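Local coordinates for protein glycoside hydrolase family 31 (Trueperella pyogenes, PDB 5I0F) that degrades cycloalternan and, as a family 31 glycoside hydrolase, probably cleaves its glucosidic bonds by way of a covalent glycosyl-enzyme intermediate, at residues 100-109 against 120-130; 14-22 against 30-38. All coordinates share one frame; numbering follows the deposited sequence.

Overall arrangement
Both contacts belong to the curled antiparallel sheet of the N-terminal domain, with centres about 13 Å apart. Contact 2 closes before contact 1 begins along the chain. Their side chains pack together: Tyr107 OH lies 3.4 Å from Leu20 CD1, Phe109 CZ touches Ile33 CG2 at 3.6 Å, and Leu126 CD1 approaches Leu31 CD2 to 3.8 Å. His4 also joins them, bonding through its ring to Tyr107 of contact 1 and Gly34 of contact 2. Neither contact supplies a residue to the glycan pockets, although His78 of the same domain does. A calcium ion lies about 11 Å from the side chain of Thr120.

Contact 1 (100-109 against 120-130); sequences LPDQDATYYF and TSESFPLTPSH
Ala105 and Leu126, then Tyr107 and Phe124, form two hydrogen-bonded antiparallel pairs, with Thr106 and Pro125 as the non-hydrogen-bonded pair between them. Ala105 N meets Leu126 O at 2.8 Å in the carbonyl plane, whereas the return bond from Leu126 N reaches Ala105 O from well above that plane. Phe124 O is gripped twice, by Tyr107 N in the carbonyl plane and by Thr106 OG1 from above it at 3.1 Å. Further along, the acceptor is a side chain: Ser121 OG takes the N-H of Phe109 at 2.8 Å and gives its own proton to Glu122 O, while Ser121 N bonds to Phe109 O.

Among the aromatics, Tyr107 CG sits between its backbone N and carbonyl carbon (chi1 62°), which turns the ring across the partner strand. Phe124 CB lies over one face of it in a CH-pi contact, 3.7 Å from the centroid. The two ring planes are only 23° apart but slid so far that they barely overlap, and Leu126 CB sits at the edge of the Tyr107 ring. At the loop end, Leu100 CD2 packs on Pro128 CG at 3.8 Å, the two side chains crossing at about a right angle.

Three waters bridge polar atoms of the two segments. One joins Asp102 OD1, Pro128 O and His130 ND1, meeting the imidazole at its edge; another links Asp104 OD1 to the same Pro128 O. A third sits between Pro125 O and Tyr107 OH, the hydroxyl also bonding to His4. Asp104 OD2 turns to Ser157.

The whole is a beta hairpin of strands 105-113 and 118-126, whose first strand also pairs with 41-49 in the N-terminal domain's antiparallel sheet.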
loop_
_atom_site.group_PDB
_atom_site.type_symbol
_atom_site.label_atom_id
_atom_site.label_comp_id
_atom_site.label_asym_id
_atom_site.label_seq_id
_atom_site.Cartn_x
_atom_site.Cartn_y
_atom_site.Cartn_z
ATOM N N LEU A 100 16.563 5.708 -32.622
ATOM C CA LEU A 100 17.854 5.840 -31.958
ATOM C C LEU A 100 18.893 4.907 -32.569
ATOM O O LEU A 100 18.686 3.697 -32.588
ATOM C CB LEU A 100 17.706 5.526 -30.470
ATOM C CG LEU A 100 18.939 5.776 -29.599
ATOM C CD1 LEU A 100 19.253 7.262 -29.499
ATOM C CD2 LEU A 100 18.703 5.166 -28.223
ATOM N N PRO A 101 20.006 5.457 -33.083
ATOM C CA PRO A 101 21.042 4.559 -33.618
ATOM C C PRO A 101 21.586 3.599 -32.558
ATOM O O PRO A 101 21.669 3.971 -31.377
ATOM C CB PRO A 101 22.141 5.526 -34.072
ATOM C CG PRO A 101 21.435 6.804 -34.360
ATOM C CD PRO A 101 20.280 6.870 -33.400
ATOM N N ASP A 102 21.957 2.387 -32.969
ATOM C CA ASP A 102 22.578 1.417 -32.063
ATOM C C ASP A 102 24.089 1.668 -31.980
ATOM O O ASP A 102 24.895 0.812 -32.330
ATOM C CB ASP A 102 22.270 -0.028 -32.517
ATOM C CG ASP A 102 22.548 -1.072 -31.423
ATOM O OD1 ASP A 102 23.023 -0.722 -30.330
ATOM O OD2 ASP A 102 22.281 -2.266 -31.653
ATOM N N GLN A 103 24.461 2.855 -31.517
ATOM C CA GLN A 103 25.863 3.243 -31.342
ATOM C C GLN A 103 25.956 3.976 -30.012
ATOM O O GLN A 103 25.060 4.764 -29.677
ATOM C CB GLN A 103 26.329 4.167 -32.476
ATOM C CG GLN A 103 26.113 3.642 -33.889
ATOM C CD GLN A 103 26.491 4.652 -34.969
ATOM O OE1 GLN A 103 27.022 5.725 -34.680
ATOM N NE2 GLN A 103 26.219 4.306 -36.232
ATOM N N ASP A 104 27.009 3.714 -29.247
ATOM C CA ASP A 104 27.219 4.439 -28.002
ATOM C C ASP A 104 27.652 5.879 -28.284
ATOM O O ASP A 104 28.268 6.170 -29.310
ATOM C CB ASP A 104 28.245 3.744 -27.116
ATOM C CG ASP A 104 27.766 2.402 -26.612
ATOM O OD1 ASP A 104 26.559 2.096 -26.750
ATOM O OD2 ASP A 104 28.611 1.649 -26.089
ATOM N N ALA A 105 27.294 6.766 -27.365
ATOM C CA ALA A 105 27.521 8.198 -27.537
ATOM C C ALA A 105 27.660 8.870 -26.191
ATOM O O ALA A 105 27.505 8.246 -25.137
ATOM C CB ALA A 105 26.362 8.814 -28.319
ATOM N N THR A 106 27.941 10.160 -26.243
ATOM C CA THR A 106 27.886 11.002 -25.072
ATOM C C THR A 106 27.054 12.234 -25.453
ATOM O O THR A 106 26.964 12.571 -26.636
ATOM C CB THR A 106 29.317 11.337 -24.591
ATOM O OG1 THR A 106 29.244 11.963 -23.314
ATOM C CG2 THR A 106 30.022 12.257 -25.528
ATOM N N TYR A 107 26.423 12.883 -24.483
ATOM C CA TYR A 107 25.679 14.114 -24.779
ATOM C C TYR A 107 25.819 15.134 -23.670
ATOM O O TYR A 107 26.138 14.796 -22.534
ATOM C CB TYR A 107 24.184 13.842 -25.103
ATOM C CG TYR A 107 23.401 13.206 -23.972
ATOM C CD1 TYR A 107 23.407 11.830 -23.781
ATOM C CD2 TYR A 107 22.664 13.987 -23.081
ATOM C CE1 TYR A 107 22.712 11.249 -22.721
ATOM C CE2 TYR A 107 21.962 13.415 -22.023
ATOM C CZ TYR A 107 21.978 12.043 -21.847
ATOM O OH TYR A 107 21.300 11.472 -20.784
ATOM N N TYR A 108 25.616 16.397 -24.038
ATOM C CA TYR A 108 25.603 17.491 -23.085
ATOM C C TYR A 108 24.681 18.592 -23.577
ATOM O O TYR A 108 24.269 18.595 -24.741
ATOM C CB TYR A 108 27.021 18.001 -22.820
ATOM C CG TYR A 108 27.689 18.757 -23.967
ATOM C CD1 TYR A 108 27.539 20.130 -24.097
ATOM C CD2 TYR A 108 28.495 18.089 -24.900
ATOM C CE1 TYR A 108 28.151 20.825 -25.136
ATOM C CE2 TYR A 108 29.109 18.776 -25.942
ATOM C CZ TYR A 108 28.932 20.141 -26.043
ATOM O OH TYR A 108 29.514 20.832 -27.058
ATOM N N PHE A 109 24.360 19.513 -22.684
ATOM C CA PHE A 109 23.437 20.600 -22.974
ATOM C C PHE A 109 24.138 21.940 -22.878
ATOM O O PHE A 109 25.053 22.096 -22.081
ATOM C CB PHE A 109 22.276 20.570 -21.999
ATOM C CG PHE A 109 21.523 19.273 -22.014
ATOM C CD1 PHE A 109 20.507 19.056 -22.947
ATOM C CD2 PHE A 109 21.837 18.265 -21.122
ATOM C CE1 PHE A 109 19.809 17.856 -22.957
ATOM C CE2 PHE A 109 21.166 17.061 -21.145
ATOM C CZ PHE A 109 20.147 16.856 -22.060
ATOM N N THR A 120 26.690 25.349 -19.571
ATOM C CA THR A 120 26.981 24.057 -20.159
ATOM C C THR A 120 26.902 22.988 -19.078
ATOM O O THR A 120 27.447 23.162 -17.993
ATOM C CB THR A 120 28.379 24.041 -20.810
ATOM O OG1 THR A 120 28.487 25.124 -21.740
ATOM C CG2 THR A 120 28.596 22.742 -21.564
ATOM N N SER A 121 26.208 21.894 -19.368
ATOM C CA SER A 121 26.088 20.791 -18.420
ATOM C C SER A 121 27.334 19.916 -18.428
ATOM O O SER A 121 28.226 20.082 -19.264
ATOM C CB SER A 121 24.863 19.939 -18.770
ATOM O OG SER A 121 25.059 19.166 -19.950
ATOM N N GLU A 122 27.382 18.983 -17.492
ATOM C CA GLU A 122 28.311 17.848 -17.574
ATOM C C GLU A 122 27.988 16.983 -18.802
ATOM O O GLU A 122 26.932 17.118 -19.455
ATOM C CB GLU A 122 28.300 16.992 -16.287
ATOM C CG GLU A 122 26.915 16.685 -15.706
ATOM C CD GLU A 122 26.814 15.425 -14.835
ATOM O OE1 GLU A 122 27.343 14.350 -15.206
ATOM O OE2 GLU A 122 26.141 15.496 -13.775
ATOM N N SER A 123 28.916 16.095 -19.110
ATOM C CA SER A 123 28.713 15.092 -20.138
ATOM C C SER A 123 27.970 13.872 -19.572
ATOM O O SER A 123 28.259 13.439 -18.458
ATOM C CB SER A 123 30.061 14.670 -20.681
ATOM O OG SER A 123 29.860 13.721 -21.678
ATOM N N PHE A 124 27.028 13.328 -20.345
ATOM C CA PHE A 124 26.267 12.136 -19.973
ATOM C C PHE A 124 26.444 11.002 -20.997
ATOM O O PHE A 124 26.484 11.261 -22.196
ATOM C CB PHE A 124 24.774 12.481 -19.899
ATOM C CG PHE A 124 24.430 13.500 -18.839
ATOM C CD1 PHE A 124 24.162 13.104 -17.534
ATOM C CD2 PHE A 124 24.353 14.856 -19.151
ATOM C CE1 PHE A 124 23.843 14.041 -16.555
ATOM C CE2 PHE A 124 24.011 15.788 -18.185
ATOM C CZ PHE A 124 23.759 15.385 -16.888
ATOM N N PRO A 125 26.500 9.739 -20.532
ATOM C CA PRO A 125 26.606 8.625 -21.459
ATOM C C PRO A 125 25.265 8.244 -22.094
ATOM O O PRO A 125 24.229 8.289 -21.434
ATOM C CB PRO A 125 27.099 7.491 -20.567
ATOM C CG PRO A 125 26.461 7.774 -19.252
ATOM C CD PRO A 125 26.436 9.271 -19.135
ATOM N N LEU A 126 25.312 7.845 -23.360
ATOM C CA LEU A 126 24.186 7.240 -24.045
ATOM C C LEU A 126 24.629 5.859 -24.542
ATOM O O LEU A 126 25.514 5.756 -25.411
ATOM C CB LEU A 126 23.743 8.122 -25.209
ATOM C CG LEU A 126 22.551 7.650 -26.050
ATOM C CD1 LEU A 126 21.337 7.397 -25.173
ATOM C CD2 LEU A 126 22.234 8.658 -27.139
ATOM N N THR A 127 24.057 4.805 -23.961
ATOM C CA THR A 127 24.390 3.425 -24.332
ATOM C C THR A 127 23.099 2.683 -24.642
ATOM O O THR A 127 22.498 2.081 -23.755
ATOM C CB THR A 127 25.158 2.696 -23.232
ATOM O OG1 THR A 127 24.400 2.729 -22.026
ATOM C CG2 THR A 127 26.496 3.353 -22.982
ATOM N N PRO A 128 22.657 2.740 -25.905
ATOM C CA PRO A 128 21.409 2.109 -26.288
ATOM C C PRO A 128 21.403 0.598 -26.049
ATOM O O PRO A 128 22.445 -0.067 -26.154
ATOM C CB PRO A 128 21.287 2.414 -27.780
ATOM C CG PRO A 128 22.134 3.606 -28.000
ATOM C CD PRO A 128 23.269 3.475 -27.026
ATOM N N SER A 129 20.220 0.099 -25.711
ATOM C CA SER A 129 19.980 -1.291 -25.446
ATOM C C SER A 129 19.203 -1.939 -26.591
ATOM O O SER A 129 18.557 -1.253 -27.388
ATOM C CB SER A 129 19.174 -1.448 -24.144
ATOM O OG SER A 129 19.950 -1.086 -23.009
ATOM N N HIS A 130 19.295 -3.262 -26.668
ATOM C CA HIS A 130 18.498 -4.065 -27.594
ATOM C C HIS A 130 18.126 -5.379 -26.925
ATOM O O HIS A 130 18.784 -5.808 -25.972
ATOM C CB HIS A 130 19.237 -4.300 -28.922
ATOM C CG HIS A 130 20.436 -5.193 -28.817
ATOM N ND1 HIS A 130 21.668 -4.739 -28.403
ATOM C CD2 HIS A 130 20.597 -6.507 -29.093
ATOM C CE1 HIS A 130 22.536 -5.733 -28.421
ATOM N NE2 HIS A 130 21.910 -6.816 -28.839
HETATM O O HOH W 1 22.612 -2.275 -27.921
HETATM O O HOH W 2 25.202 -0.183 -25.884
HETATM O O HOH W 3 22.684 9.435 -19.497
#

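Contact 2 (14-22 against 30-38)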
loop_
_atom_site.group_PDB
_atom_site.type_symbol
_atom_site.label_atom_id
_atom_site.label_comp_id
_atom_site.label_asym_id
_atom_site.label_seq_id
_atom_site.Cartn_x
_atom_site.Cartn_y
_atom_site.Cartn_z
ATOM N N ALA A 14 5.315 8.301 -13.665
ATOM C CA ALA A 14 5.340 9.633 -14.253
ATOM C C ALA A 14 6.772 10.002 -14.592
ATOM O O ALA A 14 7.727 9.509 -13.969
ATOM C CB ALA A 14 4.744 10.659 -13.315
ATOM N N ARG A 15 6.891 10.855 -15.604
ATOM C CA ARG A 15 8.178 11.404 -16.018
ATOM C C ARG A 15 8.284 12.852 -15.572
ATOM O O ARG A 15 7.293 13.589 -15.614
ATOM C CB ARG A 15 8.320 11.330 -17.537
ATOM C CG ARG A 15 8.056 9.943 -18.117
ATOM C CD ARG A 15 7.752 10.015 -19.602
ATOM N NE ARG A 15 6.547 10.793 -19.886
ATOM C CZ ARG A 15 6.308 11.475 -21.012
ATOM N NH1 ARG A 15 5.156 12.143 -21.128
ATOM N NH2 ARG A 15 7.196 11.516 -22.019
ATOM N N SER A 16 9.484 13.249 -15.151
ATOM C CA SER A 16 9.815 14.658 -14.914
ATOM C C SER A 16 10.337 15.305 -16.205
ATOM O O SER A 16 10.587 14.625 -17.207
ATOM C CB SER A 16 10.826 14.797 -13.759
ATOM O OG SER A 16 11.886 13.874 -13.851
ATOM N N LEU A 17 10.513 16.623 -16.175
ATOM C CA LEU A 17 10.933 17.372 -17.362
ATOM C C LEU A 17 12.437 17.307 -17.669
ATOM O O LEU A 17 12.881 17.849 -18.687
ATOM C CB LEU A 17 10.512 18.841 -17.210
ATOM C CG LEU A 17 9.008 19.082 -17.190
ATOM C CD1 LEU A 17 8.701 20.530 -16.834
ATOM C CD2 LEU A 17 8.379 18.719 -18.528
ATOM N N ASP A 18 13.211 16.660 -16.808
ATOM C CA ASP A 18 14.678 16.688 -16.867
ATOM C C ASP A 18 15.313 15.315 -17.188
ATOM O O ASP A 18 16.477 15.087 -16.862
ATOM C CB ASP A 18 15.215 17.213 -15.516
ATOM C CG ASP A 18 14.833 16.317 -14.340
ATOM O OD1 ASP A 18 14.025 15.368 -14.527
ATOM O OD2 ASP A 18 15.345 16.562 -13.228
ATOM N N GLN A 19 14.559 14.413 -17.830
ATOM C CA GLN A 19 14.990 13.022 -18.003
ATOM C C GLN A 19 15.007 12.542 -19.447
ATOM O O GLN A 19 14.560 13.241 -20.348
ATOM C CB GLN A 19 14.145 12.076 -17.152
ATOM C CG GLN A 19 12.694 11.916 -17.569
ATOM C CD GLN A 19 12.022 10.829 -16.747
ATOM O OE1 GLN A 19 11.458 11.086 -15.670
ATOM N NE2 GLN A 19 12.158 9.597 -17.207
ATOM N N LEU A 20 15.565 11.345 -19.631
ATOM C CA LEU A 20 15.367 10.570 -20.842
ATOM C C LEU A 20 14.065 9.758 -20.772
ATOM O O LEU A 20 13.715 9.251 -19.706
ATOM C CB LEU A 20 16.516 9.599 -21.036
ATOM C CG LEU A 20 17.906 10.189 -21.224
ATOM C CD1 LEU A 20 18.913 9.059 -21.399
ATOM C CD2 LEU A 20 17.917 11.120 -22.416
ATOM N N TYR A 21 13.386 9.622 -21.907
ATOM C CA TYR A 21 12.217 8.731 -22.033
ATOM C C TYR A 21 12.273 7.953 -23.358
ATOM O O TYR A 21 12.180 8.571 -24.422
ATOM C CB TYR A 21 10.893 9.490 -21.944
ATOM C CG TYR A 21 9.732 8.511 -21.913
ATOM C CD1 TYR A 21 9.537 7.683 -20.803
ATOM C CD2 TYR A 21 8.895 8.334 -23.020
ATOM C CE1 TYR A 21 8.504 6.749 -20.766
ATOM C CE2 TYR A 21 7.853 7.397 -22.989
ATOM C CZ TYR A 21 7.669 6.615 -21.855
ATOM O OH TYR A 21 6.653 5.687 -21.795
ATOM N N PRO A 22 12.432 6.624 -23.332
ATOM C CA PRO A 22 12.545 5.806 -22.122
ATOM C C PRO A 22 13.831 6.051 -21.337
ATOM O O PRO A 22 14.834 6.477 -21.903
ATOM C CB PRO A 22 12.497 4.367 -22.655
ATOM C CG PRO A 22 12.859 4.458 -24.093
ATOM C CD PRO A 22 12.382 5.799 -24.555
ATOM N N SER A 30 12.091 5.647 -30.502
ATOM C CA SER A 30 12.261 7.074 -30.240
ATOM C C SER A 30 12.882 7.267 -28.852
ATOM O O SER A 30 12.680 6.439 -27.950
ATOM C CB SER A 30 10.936 7.816 -30.319
ATOM O OG SER A 30 10.110 7.451 -29.227
ATOM N N LEU A 31 13.663 8.334 -28.715
ATOM C CA LEU A 31 14.228 8.748 -27.439
ATOM C C LEU A 31 13.907 10.225 -27.255
ATOM O O LEU A 31 14.335 11.046 -28.067
ATOM C CB LEU A 31 15.747 8.550 -27.425
ATOM C CG LEU A 31 16.450 8.917 -26.115
ATOM C CD1 LEU A 31 15.885 8.099 -24.955
ATOM C CD2 LEU A 31 17.965 8.775 -26.194
ATOM N N THR A 32 13.164 10.555 -26.195
ATOM C CA THR A 32 12.867 11.938 -25.819
ATOM C C THR A 32 13.883 12.377 -24.775
ATOM O O THR A 32 14.122 11.657 -23.806
ATOM C CB THR A 32 11.446 12.061 -25.238
ATOM O OG1 THR A 32 10.519 11.607 -26.217
ATOM C CG2 THR A 32 11.099 13.486 -24.876
ATOM N N ILE A 33 14.462 13.562 -24.977
ATOM C CA ILE A 33 15.511 14.086 -24.110
ATOM C C ILE A 33 15.027 15.382 -23.475
ATOM O O ILE A 33 14.754 16.349 -24.188
ATOM C CB ILE A 33 16.793 14.369 -24.915
ATOM C CG1 ILE A 33 17.283 13.083 -25.588
ATOM C CG2 ILE A 33 17.884 14.921 -24.008
ATOM C CD1 ILE A 33 18.359 13.296 -26.613
ATOM N N GLY A 34 14.962 15.394 -22.143
ATOM C CA GLY A 34 14.543 16.552 -21.354
ATOM C C GLY A 34 15.640 17.139 -20.468
ATOM O O GLY A 34 16.499 16.419 -19.966
ATOM N N ALA A 35 15.604 18.455 -20.296
ATOM C CA ALA A 35 16.467 19.166 -19.342
ATOM C C ALA A 35 15.718 20.383 -18.842
ATOM O O ALA A 35 14.826 20.878 -19.525
ATOM C CB ALA A 35 17.783 19.574 -20.000
ATOM N N THR A 36 16.057 20.843 -17.640
ATOM C CA THR A 36 15.506 22.070 -17.111
ATOM C C THR A 36 16.632 23.077 -16.816
ATOM O O THR A 36 17.796 22.702 -16.616
ATOM C CB THR A 36 14.691 21.845 -15.824
ATOM O OG1 THR A 36 15.552 21.357 -14.794
ATOM C CG2 THR A 36 13.560 20.843 -16.058
ATOM N N THR A 37 16.251 24.346 -16.820
ATOM C CA THR A 37 17.116 25.441 -16.438
ATOM C C THR A 37 16.557 26.102 -15.173
ATOM O O THR A 37 15.343 26.272 -15.043
ATOM C CB THR A 37 17.227 26.468 -17.576
ATOM O OG1 THR A 37 15.923 26.956 -17.918
ATOM C CG2 THR A 37 17.825 25.822 -18.811
ATOM N N SER A 38 17.457 26.455 -14.254
ATOM C CA SER A 38 17.090 27.097 -12.986
ATOM C C SER A 38 16.576 28.512 -13.202
ATOM O O SER A 38 15.675 28.966 -12.496
ATOM C CB SER A 38 18.281 27.130 -12.016
ATOM O OG SER A 38 19.329 27.959 -12.500
HETATM O O HOH W 4 10.302 8.644 -26.571
#
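Tyr21 and Thr32 make a hydrogen-bonded antiparallel pair, Thr32 N to Tyr21 O at 2.8 Å and nearly straight (173° at the hydrogen), and Leu20 with Ile33 follows as the non-hydrogen-bonded pair before Gly34 N reaches Gln19 O at 2.8 Å. Beyond this the 14-22 backbone bends over Gly34: with no side chain there, Leu17 O settles 3.4 Å from Gly34 CA. Leu17 O also comes near Ala35 N, but at too poor an angle to bond.

On the Leu20 and Ile33 face, the two side chains run side by side in the same direction, with Leu20 CD2 against Ile33 CG1 at 3.8 Å. Leu31 CG stands anti to its backbone N (chi1 -178°), carrying CD1 up to Pro22 O, 3.6 Å away, and close to the proline ring and Leu20 CB. At the far end, the Thr36 methyl CG2 fits beside Leu17 CB and Asp18 CB.

Within 14-22 several polar side chains bond back to their own segment. Gln19 folds back, accepting from Ser16 N through OE1 and giving an N-H, in its own amide plane, to Leu20 O. Ser16 OG donates to Asp18 OD1 at 2.7 Å, while Asp18 OD2 forms a salt bridge with Arg5. On the other face, one water bridges Tyr21 O, Ser30 OG and Thr32 OG1.

Strand 20-21 thus forms a short hairpin with strand 31-37, whose other partners include 91-97; the cis peptide before Pro22 lies where the chain enters the loop joining them, within the N-terminal sheet.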